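Side-chain contacts in angiopoietin-related protein 6 (Homo sapiens, PDB 6Y43), which is a secreted angiopoietin-like growth factor whose fibrinogen-like globe binds calcium and probably recognises partner molecules at the cell surface: residues Leu97-Glu102 with Ser178-Val183; Ser149-Asp154 with Cys162-Arg167; Gly169-Ala174 with Ala213-Arg218. All coordinates share one frame; numbering follows the deposited sequence.

Contact 1 of 3, residues Leu97-Glu102 with Ser178-Val183; sequences LLVLLE and SNLNGV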
ATOM      1  N   LEU A  97      -5.573  -3.266  -7.425  1.00  9.60           N
ATOM      2  CA  LEU A  97      -4.805  -2.361  -6.587  1.00 10.67           C
ATOM      3  C   LEU A  97      -4.953  -0.944  -7.097  1.00 12.06           C
ATOM      4  O   LEU A  97      -4.762  -0.694  -8.295  1.00  9.44           O
ATOM      5  CB  LEU A  97      -3.331  -2.743  -6.606  1.00 11.30           C
ATOM      6  CG  LEU A  97      -2.360  -1.779  -5.947  1.00  9.22           C
ATOM      7  CD1 LEU A  97      -2.526  -1.834  -4.432  1.00 13.02           C
ATOM      8  CD2 LEU A  97      -0.946  -2.231  -6.296  1.00 10.57           C
ATOM      9  N   LEU A  98      -5.275  -0.022  -6.189  1.00  9.49           N
ATOM     10  CA  LEU A  98      -5.342   1.399  -6.479  1.00  9.41           C
ATOM     11  C   LEU A  98      -4.292   2.108  -5.641  1.00 12.12           C
ATOM     12  O   LEU A  98      -4.197   1.872  -4.433  1.00 10.48           O
ATOM     13  CB  LEU A  98      -6.739   1.950  -6.157  1.00 10.69           C
ATOM     14  CG  LEU A  98      -6.932   3.453  -6.283  1.00 13.05           C
ATOM     15  CD1 LEU A  98      -6.792   3.903  -7.708  1.00 14.06           C
ATOM     16  CD2 LEU A  98      -8.313   3.820  -5.742  1.00 16.88           C
ATOM     17  N   VAL A  99      -3.466   2.930  -6.281  1.00  8.49           N
ATOM     18  CA  VAL A  99      -2.482   3.747  -5.584  1.00  8.85           C
ATOM     19  C   VAL A  99      -2.922   5.186  -5.734  1.00  8.54           C
ATOM     20  O   VAL A  99      -3.160   5.653  -6.853  1.00  9.40           O
ATOM     21  CB  VAL A  99      -1.057   3.549  -6.129  1.00  6.57           C
ATOM     22  CG1 VAL A  99      -0.112   4.490  -5.453  1.00  9.71           C
ATOM     23  CG2 VAL A  99      -0.596   2.101  -5.923  1.00  8.50           C
ATOM     24  N   LEU A 100      -3.034   5.884  -4.617  1.00  8.74           N
ATOM     25  CA  LEU A 100      -3.471   7.275  -4.599  1.00  8.48           C
ATOM     26  C   LEU A 100      -2.311   8.125  -4.108  1.00 10.47           C
ATOM     27  O   LEU A 100      -1.717   7.814  -3.069  1.00 10.92           O
ATOM     28  CB  LEU A 100      -4.673   7.451  -3.675  1.00 10.25           C
ATOM     29  CG  LEU A 100      -5.937   6.672  -4.014  1.00 13.91           C
ATOM     30  CD1 LEU A 100      -6.982   6.942  -2.957  1.00 15.33           C
ATOM     31  CD2 LEU A 100      -6.473   7.065  -5.380  1.00 14.71           C
ATOM     32  N   LEU A 101      -2.004   9.202  -4.834  1.00  8.54           N
ATOM     33  CA  LEU A 101      -0.876  10.064  -4.529  1.00  8.22           C
ATOM     34  C   LEU A 101      -1.317  11.517  -4.504  1.00  8.73           C
ATOM     35  O   LEU A 101      -2.186  11.923  -5.282  1.00 10.23           O
ATOM     36  CB  LEU A 101       0.223   9.911  -5.582  1.00  7.98           C
ATOM     37  CG  LEU A 101       0.615   8.476  -5.940  1.00  8.80           C
ATOM     38  CD1 LEU A 101       1.489   8.490  -7.166  1.00 11.59           C
ATOM     39  CD2 LEU A 101       1.349   7.832  -4.745  1.00 12.16           C
ATOM     40  N   GLU A 102      -0.682  12.308  -3.637  1.00 10.11           N
ATOM     41  CA  GLU A 102      -0.872  13.755  -3.641  1.00 11.33           C
ATOM     42  C   GLU A 102       0.460  14.439  -3.371  1.00  8.62           C
ATOM     43  O   GLU A 102       1.150  14.093  -2.403  1.00 10.30           O
ATOM     44  CB  GLU A 102      -1.900  14.180  -2.583  1.00 13.50           C
ATOM     45  CG  GLU A 102      -2.249  15.651  -2.533  1.00 22.81           C
ATOM     46  CD  GLU A 102      -3.254  15.983  -1.428  1.00 29.73           C
ATOM     47  OE1 GLU A 102      -3.996  15.058  -0.993  1.00 25.17           O
ATOM     48  OE2 GLU A 102      -3.298  17.166  -0.980  1.00 32.41           O
ATOM     49  N   SER A 178       9.262   3.282  -7.271  1.00  8.27           N
ATOM     50  CA  SER A 178       8.364   3.818  -6.262  1.00  7.62           C
ATOM     51  C   SER A 178       8.895   3.425  -4.893  1.00  8.78           C
ATOM     52  O   SER A 178       9.527   2.382  -4.747  1.00 10.21           O
ATOM     53  CB  SER A 178       6.939   3.301  -6.449  1.00  8.22           C
ATOM     54  OG  SER A 178       6.867   1.911  -6.615  1.00 10.06           O
ATOM     55  N   ASN A 179       8.662   4.273  -3.890  1.00  7.12           N
ATOM     56  CA  ASN A 179       9.226   4.026  -2.568  1.00  6.57           C
ATOM     57  C   ASN A 179       8.222   4.494  -1.522  1.00  7.13           C
ATOM     58  O   ASN A 179       8.523   5.304  -0.654  1.00  8.24           O
ATOM     59  CB  ASN A 179      10.564   4.743  -2.414  1.00  8.39           C
ATOM     60  CG  ASN A 179      11.319   4.350  -1.160  1.00  8.94           C
ATOM     61  OD1 ASN A 179      11.386   3.175  -0.808  1.00  9.82           O
ATOM     62  ND2 ASN A 179      11.912   5.343  -0.491  1.00  8.25           N
ATOM     63  N   LEU A 180       7.017   3.937  -1.589  1.00  6.83           N
ATOM     64  CA  LEU A 180       5.938   4.499  -0.786  1.00  9.37           C
ATOM     65  C   LEU A 180       6.111   4.224   0.696  1.00  7.92           C
ATOM     66  O   LEU A 180       5.479   4.911   1.504  1.00  8.57           O
ATOM     67  CB  LEU A 180       4.582   3.986  -1.254  1.00  6.01           C
ATOM     68  CG  LEU A 180       4.217   4.326  -2.708  1.00  8.36           C
ATOM     69  CD1 LEU A 180       2.811   3.882  -2.994  1.00  9.04           C
ATOM     70  CD2 LEU A 180       4.425   5.808  -3.015  1.00  9.74           C
ATOM     71  N   ASN A 181       6.962   3.269   1.085  1.00  7.05           N
ATOM     72  CA  ASN A 181       7.245   3.035   2.493  1.00  7.35           C
ATOM     73  C   ASN A 181       8.509   3.747   2.967  1.00  8.48           C
ATOM     74  O   ASN A 181       9.039   3.411   4.027  1.00  9.43           O
ATOM     75  CB  ASN A 181       7.327   1.539   2.780  1.00  8.67           C
ATOM     76  CG  ASN A 181       5.978   0.867   2.724  1.00  7.71           C
ATOM     77  OD1 ASN A 181       4.928   1.520   2.830  1.00  9.40           O
ATOM     78  ND2 ASN A 181       5.988  -0.444   2.580  1.00  9.62           N
ATOM     79  N   GLY A 182       8.977   4.738   2.214  1.00  7.90           N
ATOM     80  CA  GLY A 182      10.193   5.445   2.539  1.00  7.64           C
ATOM     81  C   GLY A 182       9.973   6.524   3.570  1.00  8.53           C
ATOM     82  O   GLY A 182       9.043   6.483   4.380  1.00 10.70           O
ATOM     83  N   VAL A 183      10.888   7.479   3.567  1.00  9.21           N
ATOM     84  CA  VAL A 183      10.872   8.561   4.538  1.00 10.46           C
ATOM     85  C   VAL A 183       9.853   9.607   4.106  1.00 12.01           C
ATOM     86  O   VAL A 183       9.983  10.189   3.029  1.00 11.60           O
ATOM     87  CB  VAL A 183      12.258   9.199   4.663  1.00 11.53           C
ATOM     88  CG1 VAL A 183      12.207  10.296   5.724  1.00 12.79           C
ATOM     89  CG2 VAL A 183      13.312   8.170   4.970  1.00 14.45           C
TER
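No aromatic face or amide edge enters the contact of V99 and L101 with L180; it is made by methyl groups alone. L180 divides its fork between the two strand residues. Its CD1 lies 3.9 Å from V99 CG1, while its CD2 meets CD2 of L101 at 4.1 Å. The L101 side chain runs at about a right angle to that of L180, and V99 meets it on a slant. V99 sends CG1 to the contact by holding it anti to its backbone N (chi1 175°). Because V99 and L101 are two positions apart in an extended strand, both can meet one leucine, V99 directly and L101 through the end of its side chain, one branch to each. Strand 95-102 is an inner strand of the antiparallel sheet of the fibrinogen-like domain, paired with 108-118 along one edge and 212-219 along the other, and L180 comes from the long loop region that covers the sheet. L180 also packs on M215 of strand 212-219 and on the side chain of Q52. The loop offers the leucine from a type I beta turn, N179 to G182, closed by the bond from G182 N to N179 O at 3.0 Å. Glycine suits the last position because a CB there would run into ND2 of N179. Buried amides around the turn are paired: N179 takes a hydrogen bond from Y172 OH and gives others to G197 O and Q166 O, and N181 bonds to Q52 and G169. R54 NH1 grips the carbonyl oxygens of both L180 and G182.

Contact 2 of 3, residues Ser149-Asp154 with Cys162-Arg167; sequences STVDRD and CALYQR. With CA (calcium ion), chain B; EDO (1,2-ethanediol), chain D.
V151 meets A163 through its backbone and L164 through a branch. A163 CB sits 3.6 Å from V151 N and also touches the carbonyl carbon of T150, an approach so near that a methyl is a suitable side chain for this helix position. Further out, V151 CG2, anti to its own backbone N, meets L164 CD1 at 3.9 Å, the two side chains slanting across each other near the surface. The other branch, CG1, lies beside a 1,2-ethanediol, probably from the crystallisation liquor, whose O1 and O2 both receive weak hydrogen bonds from V151 N; the diol also bonds to T63 O and G168 O. An alanine in place of V151 would lose both methyl branches, and L164 CD1 would probably be left without its apolar mate and freer to turn. V151 stands in a type I beta turn, T150 to R153, closed by R153 N to T150 O at 2.8 Å. Beyond it, D154 grips the calcium ion with OD1 and OD2, each at 2.5 Å, and D156, the carbonyls of Y158 and G160 and two waters complete seven oxygen ligands. This calcium loop leading into a short helix is a feature of fibrinogen-like domains. D156 OD2 accepts from C162 N, linking the metal site to the start of helix 162-166, and C162 is tied to C175 by a disulfide. At the other end R167 takes positive phi, and its NH1 bonds to L164 O at 2.9 Å, in the carbonyl plane. In the turn, R153 NH1 makes a salt bridge to D152 OD1 at 3.0 Å, with the oxygen nearly in the guanidinium plane.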
ATOM      1  N   SER A 149      11.858  -6.998   0.648  1.00  7.45           N
ATOM      2  CA  SER A 149      13.087  -6.786   1.396  1.00  7.80           C
ATOM      3  C   SER A 149      12.881  -5.802   2.545  1.00  8.51           C
ATOM      4  O   SER A 149      12.145  -4.812   2.420  1.00  8.99           O
ATOM      5  CB  SER A 149      14.213  -6.222   0.500  1.00  8.80           C
ATOM      6  OG  SER A 149      14.743  -7.163  -0.407  1.00 10.70           O
ATOM      7  N   THR A 150      13.596  -6.052   3.649  1.00 10.14           N
ATOM      8  CA  THR A 150      13.817  -5.058   4.701  1.00 11.66           C
ATOM      9  C   THR A 150      15.322  -4.960   4.957  1.00 10.02           C
ATOM     10  O   THR A 150      16.112  -5.707   4.387  1.00 10.38           O
ATOM     11  CB  THR A 150      13.062  -5.414   5.987  1.00 13.49           C
ATOM     12  OG1 THR A 150      13.481  -6.701   6.458  1.00 14.30           O
ATOM     13  CG2 THR A 150      11.557  -5.416   5.763  1.00 11.17           C
ATOM     14  N   VAL A 151      15.747  -4.054   5.846  1.00 13.68           N
ATOM     15  CA  VAL A 151      17.189  -3.798   5.944  1.00 15.06           C
ATOM     16  C   VAL A 151      17.998  -5.049   6.338  1.00 13.48           C
ATOM     17  O   VAL A 151      19.122  -5.251   5.845  1.00 15.18           O
ATOM     18  CB  VAL A 151      17.440  -2.608   6.896  1.00 16.60           C
ATOM     19  CG1 VAL A 151      17.108  -2.975   8.321  1.00 22.50           C
ATOM     20  CG2 VAL A 151      18.894  -2.153   6.782  1.00 19.03           C
ATOM     21  N   ASP A 152      17.435  -5.940   7.142  1.00 15.48           N
ATOM     22  CA  ASP A 152      18.176  -7.147   7.516  1.00 14.16           C
ATOM     23  C   ASP A 152      17.893  -8.323   6.586  1.00 16.06           C
ATOM     24  O   ASP A 152      18.509  -9.393   6.747  1.00 14.82           O
ATOM     25  CB  ASP A 152      17.907  -7.526   8.986  1.00 17.65           C
ATOM     26  CG  ASP A 152      16.518  -8.118   9.242  1.00 19.07           C
ATOM     27  OD1 ASP A 152      15.678  -8.236   8.328  1.00 23.58           O
ATOM     28  OD2 ASP A 152      16.275  -8.487  10.419  1.00 24.78           O
ATOM     29  N   ARG A 153      17.012  -8.125   5.588  1.00 14.18           N
ATOM     30  CA  ARG A 153      16.625  -9.159   4.635  1.00 11.58           C
ATOM     31  C   ARG A 153      16.765  -8.539   3.250  1.00 12.26           C
ATOM     32  O   ARG A 153      15.779  -8.166   2.601  1.00 10.86           O
ATOM     33  CB  ARG A 153      15.245  -9.656   4.895  1.00 13.88           C
ATOM     34  CG  ARG A 153      15.190 -10.730   5.997  1.00 14.43           C
ATOM     35  CD  ARG A 153      13.792 -10.780   6.459  1.00 15.46           C
ATOM     36  NE  ARG A 153      13.427 -11.803   7.437  1.00 12.58           N
ATOM     37  CZ  ARG A 153      13.683 -11.731   8.737  1.00 14.34           C
ATOM     38  NH1 ARG A 153      14.419 -10.744   9.239  1.00 16.73           N
ATOM     39  NH2 ARG A 153      13.216 -12.675   9.536  1.00 14.19           N
ATOM     40  N   ASP A 154      18.010  -8.435   2.801  1.00  9.91           N
ATOM     41  CA  ASP A 154      18.334  -7.885   1.484  1.00 12.68           C
ATOM     42  C   ASP A 154      18.103  -8.969   0.443  1.00 13.16           C
ATOM     43  O   ASP A 154      18.927  -9.863   0.256  1.00 13.56           O
ATOM     44  CB  ASP A 154      19.771  -7.374   1.457  1.00 10.90           C
ATOM     45  CG  ASP A 154      20.195  -6.822   0.093  1.00 12.15           C
ATOM     46  OD1 ASP A 154      19.438  -6.986  -0.893  1.00 12.57           O
ATOM     47  OD2 ASP A 154      21.299  -6.250   0.027  1.00 15.33           O
ATOM     48  N   CYS A 162      19.163  -1.890  -0.785  1.00 10.06           N
ATOM     49  CA  CYS A 162      18.241  -0.810  -1.126  1.00  9.04           C
ATOM     50  C   CYS A 162      17.516  -0.263   0.101  1.00  8.92           C
ATOM     51  O   CYS A 162      17.375   0.956   0.258  1.00 10.05           O
ATOM     52  CB  CYS A 162      17.213  -1.285  -2.147  1.00  8.94           C
ATOM     53  SG  CYS A 162      17.886  -1.623  -3.752  1.00 10.68           S
ATOM     54  N   ALA A 163      17.049  -1.153   0.982  1.00  9.05           N
ATOM     55  CA  ALA A 163      16.292  -0.722   2.157  1.00  9.25           C
ATOM     56  C   ALA A 163      17.127   0.157   3.081  1.00  8.95           C
ATOM     57  O   ALA A 163      16.595   1.051   3.753  1.00 10.89           O
ATOM     58  CB  ALA A 163      15.802  -1.954   2.915  1.00 10.53           C
ATOM     59  N   LEU A 164      18.429  -0.129   3.180  1.00 10.52           N
ATOM     60  CA  LEU A 164      19.322   0.673   4.010  1.00 11.41           C
ATOM     61  C   LEU A 164      19.346   2.118   3.545  1.00 13.50           C
ATOM     62  O   LEU A 164      19.418   3.045   4.362  1.00 14.57           O
ATOM     63  CB  LEU A 164      20.736   0.087   3.958  1.00 13.12           C
ATOM     64  CG  LEU A 164      21.852   0.773   4.748  1.00 18.28           C
ATOM     65  CD1 LEU A 164      21.591   0.674   6.229  1.00 19.42           C
ATOM     66  CD2 LEU A 164      23.192   0.138   4.392  1.00 22.29           C
ATOM     67  N   TYR A 165      19.308   2.326   2.233  1.00 13.56           N
ATOM     68  CA  TYR A 165      19.392   3.677   1.702  1.00 12.92           C
ATOM     69  C   TYR A 165      18.027   4.309   1.490  1.00 12.10           C
ATOM     70  O   TYR A 165      17.889   5.520   1.680  1.00 11.22           O
ATOM     71  CB  TYR A 165      20.149   3.685   0.373  1.00 13.12           C
ATOM     72  CG  TYR A 165      21.531   3.062   0.449  1.00 15.61           C
ATOM     73  CD1 TYR A 165      22.540   3.649   1.191  1.00 21.78           C
ATOM     74  CD2 TYR A 165      21.803   1.886  -0.214  1.00 18.09           C
ATOM     75  CE1 TYR A 165      23.805   3.072   1.262  1.00 22.71           C
ATOM     76  CE2 TYR A 165      23.064   1.298  -0.152  1.00 22.97           C
ATOM     77  CZ  TYR A 165      24.052   1.895   0.591  1.00 25.51           C
ATOM     78  OH  TYR A 165      25.295   1.303   0.649  1.00 31.50           O
ATOM     79  N   GLN A 166      17.020   3.538   1.068  1.00  8.82           N
ATOM     80  CA  GLN A 166      15.715   4.127   0.769  1.00 11.13           C
ATOM     81  C   GLN A 166      14.716   3.968   1.902  1.00 10.56           C
ATOM     82  O   GLN A 166      13.662   4.607   1.860  1.00  9.06           O
ATOM     83  CB  GLN A 166      15.161   3.528  -0.514  1.00  9.25           C
ATOM     84  CG  GLN A 166      16.051   3.845  -1.696  1.00 16.74           C
ATOM     85  CD  GLN A 166      15.330   3.689  -2.991  1.00 18.01           C
ATOM     86  OE1 GLN A 166      15.033   4.660  -3.676  1.00 25.86           O
ATOM     87  NE2 GLN A 166      15.042   2.447  -3.344  1.00 20.18           N
ATOM     88  N   ARG A 167      15.046   3.173   2.928  1.00  8.94           N
ATOM     89  CA  ARG A 167      14.487   3.199   4.281  1.00 10.81           C
ATOM     90  C   ARG A 167      13.106   2.575   4.411  1.00  9.91           C
ATOM     91  O   ARG A 167      12.502   2.695   5.465  1.00 12.32           O
ATOM     92  CB  ARG A 167      14.430   4.627   4.843  1.00 11.31           C
ATOM     93  CG  ARG A 167      15.677   5.466   4.631  1.00 13.36           C
ATOM     94  CD  ARG A 167      16.915   4.853   5.251  1.00 16.91           C
ATOM     95  NE  ARG A 167      16.813   4.807   6.697  1.00 19.55           N
ATOM     96  CZ  ARG A 167      17.778   4.400   7.516  1.00 23.39           C
ATOM     97  NH1 ARG A 167      18.943   3.982   7.031  1.00 25.09           N
ATOM     98  NH2 ARG A 167      17.567   4.401   8.830  1.00 21.72           N
TER
HETATM   99 CA    CA B 501      21.192  -6.108  -2.487  0.99 12.60          CA
HETATM  100  C1  EDO D 503      13.153  -1.297   6.797  1.00 10.28           C
HETATM  101  O1  EDO D 503      13.745  -2.037   5.724  1.00 15.58           O
HETATM  102  C2  EDO D 503      13.963  -1.534   8.076  1.00 18.27           C
HETATM  103  O2  EDO D 503      13.907  -2.935   8.396  1.00 16.28           O
HETATM  104  O   HOH W   1      23.448  -6.917  -2.046  1.00 19.26           O
HETATM  105  O   HOH W   2      20.904  -8.221  -3.595  1.00 16.24           O

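Contact 3 of 3, residues Gly169-Ala174 with Ala213-Arg218; sequences GWWYHA and AAMLIR
M215 reaches from strand 212-219 to the six-membered rings of W170 and W171. Its sulfur meets the first at the ring edge: SD lies 3.9 Å from W170 CH2 and close to CZ3, 5.0 Å from the centre of the six-membered ring and 78° off its normal, a Met-aromatic contact made near the ring plane. The chain bends at chi3 (70°), which brings CE round to W170 CH2 at 4.1 Å and leaves it 4.4 Å from W171 CZ3. An unbranched, flexible methionine suits this place, since it can stretch from the sheet and still turn its end between neighbours. The indoles also pack on each other, W171 CE3 lying 3.9 Å above the centre of the W170 ring. An inverse gamma turn centred on W171, with a weak bond from Y172 N to W170 O, probably helps bring the two indoles together. W171 NE1 is satisfied by Y125 O, and H143 meets the W170 ring edge-to-face. The contact thus joins the central sheet of the fibrinogen-like domain to the loops near its calcium site. With sulfur, methyl and aromatic carbons alone meeting across it, cohesion there rests on dispersion and the weak attraction of sulfur for a ring edge, with no hydrogen bond to set direction.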
ATOM      1  N   GLY A 169      10.387  -0.989   3.880  1.00  9.59           N
ATOM      2  CA  GLY A 169      10.207  -2.366   3.461  1.00  9.89           C
ATOM      3  C   GLY A 169       9.507  -2.326   2.114  1.00  9.45           C
ATOM      4  O   GLY A 169       8.521  -1.608   1.941  1.00 10.30           O
ATOM      5  N   TRP A 170      10.045  -3.066   1.137  1.00  7.96           N
ATOM      6  CA  TRP A 170       9.504  -2.934  -0.210  1.00  7.29           C
ATOM      7  C   TRP A 170      10.036  -4.059  -1.070  1.00  7.96           C
ATOM      8  O   TRP A 170      11.030  -4.709  -0.732  1.00  7.89           O
ATOM      9  CB  TRP A 170       9.893  -1.584  -0.796  1.00  8.02           C
ATOM     10  CG  TRP A 170       9.080  -1.025  -1.951  1.00  9.27           C
ATOM     11  CD1 TRP A 170       9.524  -0.802  -3.218  1.00  9.62           C
ATOM     12  CD2 TRP A 170       7.723  -0.548  -1.913  1.00 10.33           C
ATOM     13  NE1 TRP A 170       8.535  -0.233  -3.973  1.00  8.03           N
ATOM     14  CE2 TRP A 170       7.413  -0.070  -3.200  1.00  8.48           C
ATOM     15  CE3 TRP A 170       6.738  -0.498  -0.917  1.00  9.35           C
ATOM     16  CZ2 TRP A 170       6.171   0.464  -3.518  1.00  9.86           C
ATOM     17  CZ3 TRP A 170       5.510   0.036  -1.236  1.00  8.44           C
ATOM     18  CH2 TRP A 170       5.233   0.505  -2.530  1.00  8.13           C
ATOM     19  N   TRP A 171       9.387  -4.217  -2.225  1.00  7.90           N
ATOM     20  CA  TRP A 171       9.805  -5.178  -3.240  1.00  7.71           C
ATOM     21  C   TRP A 171      10.894  -4.537  -4.104  1.00  7.18           C
ATOM     22  O   TRP A 171      10.750  -4.315  -5.309  1.00  8.35           O
ATOM     23  CB  TRP A 171       8.602  -5.617  -4.061  1.00  8.46           C
ATOM     24  CG  TRP A 171       7.419  -6.103  -3.232  1.00  7.33           C
ATOM     25  CD1 TRP A 171       7.200  -7.376  -2.776  1.00  8.14           C
ATOM     26  CD2 TRP A 171       6.309  -5.322  -2.766  1.00  7.46           C
ATOM     27  NE1 TRP A 171       6.018  -7.437  -2.075  1.00  7.58           N
ATOM     28  CE2 TRP A 171       5.454  -6.190  -2.062  1.00  7.36           C
ATOM     29  CE3 TRP A 171       5.942  -3.972  -2.895  1.00  8.69           C
ATOM     30  CZ2 TRP A 171       4.264  -5.757  -1.477  1.00  7.87           C
ATOM     31  CZ3 TRP A 171       4.763  -3.553  -2.302  1.00  8.06           C
ATOM     32  CH2 TRP A 171       3.940  -4.447  -1.607  1.00  9.34           C
ATOM     33  N   TYR A 172      11.979  -4.163  -3.436  1.00  6.99           N
ATOM     34  CA  TYR A 172      13.039  -3.420  -4.105  1.00  8.64           C
ATOM     35  C   TYR A 172      13.634  -4.218  -5.264  1.00  8.75           C
ATOM     36  O   TYR A 172      13.797  -5.443  -5.199  1.00  8.76           O
ATOM     37  CB  TYR A 172      14.138  -3.011  -3.105  1.00  9.02           C
ATOM     38  CG  TYR A 172      13.741  -1.882  -2.147  1.00  7.67           C
ATOM     39  CD1 TYR A 172      13.431  -0.608  -2.611  1.00  7.23           C
ATOM     40  CD2 TYR A 172      13.707  -2.092  -0.774  1.00  9.31           C
ATOM     41  CE1 TYR A 172      13.068   0.400  -1.744  1.00  8.56           C
ATOM     42  CE2 TYR A 172      13.353  -1.087   0.094  1.00  8.84           C
ATOM     43  CZ  TYR A 172      13.054   0.185  -0.400  1.00  7.43           C
ATOM     44  OH  TYR A 172      12.692   1.192   0.489  1.00  9.37           O
ATOM     45  N   HIS A 173      13.976  -3.471  -6.329  1.00  8.30           N
ATOM     46  CA  HIS A 173      14.619  -3.980  -7.529  1.00  9.67           C
ATOM     47  C   HIS A 173      16.036  -3.475  -7.484  1.00  9.74           C
ATOM     48  O   HIS A 173      16.862  -4.003  -6.705  1.00  9.21           O
ATOM     49  CB  HIS A 173      13.835  -3.505  -8.764  1.00 10.38           C
ATOM     50  CG  HIS A 173      14.273  -4.134 -10.053  1.00  8.79           C
ATOM     51  ND1 HIS A 173      13.397  -4.368 -11.089  1.00 10.02           N
ATOM     52  CD2 HIS A 173      15.487  -4.555 -10.482  1.00 11.56           C
ATOM     53  CE1 HIS A 173      14.051  -4.923 -12.101  1.00  9.26           C
ATOM     54  NE2 HIS A 173      15.321  -5.043 -11.758  1.00  8.99           N
ATOM     55  N   ALA A 174      16.391  -2.419  -8.223  1.00 10.11           N
ATOM     56  CA  ALA A 174      17.745  -1.858  -8.197  1.00 10.39           C
ATOM     57  C   ALA A 174      17.769  -0.354  -8.497  1.00 11.53           C
ATOM     58  O   ALA A 174      18.387   0.098  -9.468  1.00 12.48           O
ATOM     59  CB  ALA A 174      18.632  -2.608  -9.191  1.00 11.45           C
ATOM     60  N   ALA A 213       0.158   9.433   0.358  1.00  8.01           N
ATOM     61  CA  ALA A 213       0.223   8.251  -0.481  1.00  8.35           C
ATOM     62  C   ALA A 213      -0.608   7.162   0.170  1.00  9.97           C
ATOM     63  O   ALA A 213      -0.648   7.066   1.393  1.00  9.93           O
ATOM     64  CB  ALA A 213       1.659   7.774  -0.671  1.00  8.31           C
ATOM     65  N   ALA A 214      -1.278   6.346  -0.636  1.00  7.48           N
ATOM     66  CA  ALA A 214      -1.995   5.213  -0.062  1.00  9.03           C
ATOM     67  C   ALA A 214      -2.135   4.121  -1.103  1.00  8.94           C
ATOM     68  O   ALA A 214      -2.130   4.386  -2.305  1.00  9.52           O
ATOM     69  CB  ALA A 214      -3.393   5.611   0.450  1.00  8.31           C
ATOM     70  N   MET A 215      -2.218   2.891  -0.626  1.00  7.10           N
ATOM     71  CA  MET A 215      -2.397   1.706  -1.442  1.00  8.63           C
ATOM     72  C   MET A 215      -3.683   1.035  -0.993  1.00  7.89           C
ATOM     73  O   MET A 215      -3.890   0.830   0.213  1.00  8.70           O
ATOM     74  CB  MET A 215      -1.221   0.741  -1.300  1.00  9.94           C
ATOM     75  CG  MET A 215       0.120   1.398  -1.564  1.00 10.21           C
ATOM     76  SD  MET A 215       1.541   0.298  -1.326  1.00 10.83           S
ATOM     77  CE  MET A 215       1.378  -0.845  -2.707  1.00 14.06           C
ATOM     78  N   LEU A 216      -4.566   0.733  -1.943  1.00  8.76           N
ATOM     79  CA  LEU A 216      -5.888   0.216  -1.589  1.00  9.27           C
ATOM     80  C   LEU A 216      -6.221  -0.964  -2.493  1.00  8.96           C
ATOM     81  O   LEU A 216      -5.784  -1.018  -3.637  1.00 10.01           O
ATOM     82  CB  LEU A 216      -6.956   1.306  -1.712  1.00 11.91           C
ATOM     83  CG  LEU A 216      -6.603   2.692  -1.125  1.00 11.54           C
ATOM     84  CD1 LEU A 216      -5.811   3.517  -2.091  1.00 14.43           C
ATOM     85  CD2 LEU A 216      -7.911   3.316  -0.791  1.00 16.42           C
ATOM     86  N   ILE A 217      -7.003  -1.917  -1.977  1.00  7.90           N
ATOM     87  CA  ILE A 217      -7.418  -3.051  -2.790  1.00 10.23           C
ATOM     88  C   ILE A 217      -8.926  -3.276  -2.700  1.00 10.77           C
ATOM     89  O   ILE A 217      -9.597  -2.875  -1.747  1.00 10.67           O
ATOM     90  CB  ILE A 217      -6.653  -4.334  -2.403  1.00 12.73           C
ATOM     91  CG1 ILE A 217      -6.932  -4.689  -0.945  1.00 13.88           C
ATOM     92  CG2 ILE A 217      -5.182  -4.150  -2.687  1.00 12.03           C
ATOM     93  CD1 ILE A 217      -6.303  -6.027  -0.544  1.00 12.89           C
ATOM     94  N   ARG A 218      -9.454  -3.931  -3.733  1.00 11.64           N
ATOM     95  CA  ARG A 218     -10.862  -4.230  -3.887  1.00 10.64           C
ATOM     96  C   ARG A 218     -10.963  -5.486  -4.726  1.00 15.46           C
ATOM     97  O   ARG A 218     -10.157  -5.664  -5.655  1.00 14.34           O
ATOM     98  CB  ARG A 218     -11.579  -3.062  -4.566  1.00 15.47           C
ATOM     99  CG  ARG A 218     -13.077  -3.191  -4.787  1.00 19.89           C
ATOM    100  CD  ARG A 218     -13.614  -1.855  -5.295  1.00 18.35           C
ATOM    101  NE  ARG A 218     -13.342  -1.588  -6.718  1.00 17.13           N
ATOM    102  CZ  ARG A 218     -13.766  -0.494  -7.352  1.00 16.35           C
ATOM    103  NH1 ARG A 218     -14.470   0.440  -6.714  1.00 14.58           N
ATOM    104  NH2 ARG A 218     -13.472  -0.315  -8.630  1.00 21.86           N
TER

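In the fold
Contacts 1 and 3 belong to the core, whereas contact 2 is partly buried, near the calcium ion. The first two, with centres about 6 Å apart, rest on neighbouring strands, 95-102 and 212-219, which the backbone bond of L98 with L216 helps to join, and both bring loop residues onto the sheet. Aliphatic methyls dominate the one, sulfur and indole the other. Contact 2, whose centre lies about 17 Å from that of contact 1 and 14 Å from that of contact 3, adds metal coordination and a salt bridge to its apolar touches. A backbone hydrogen bond joins it inward, S149 pairing with W170 of contact 3.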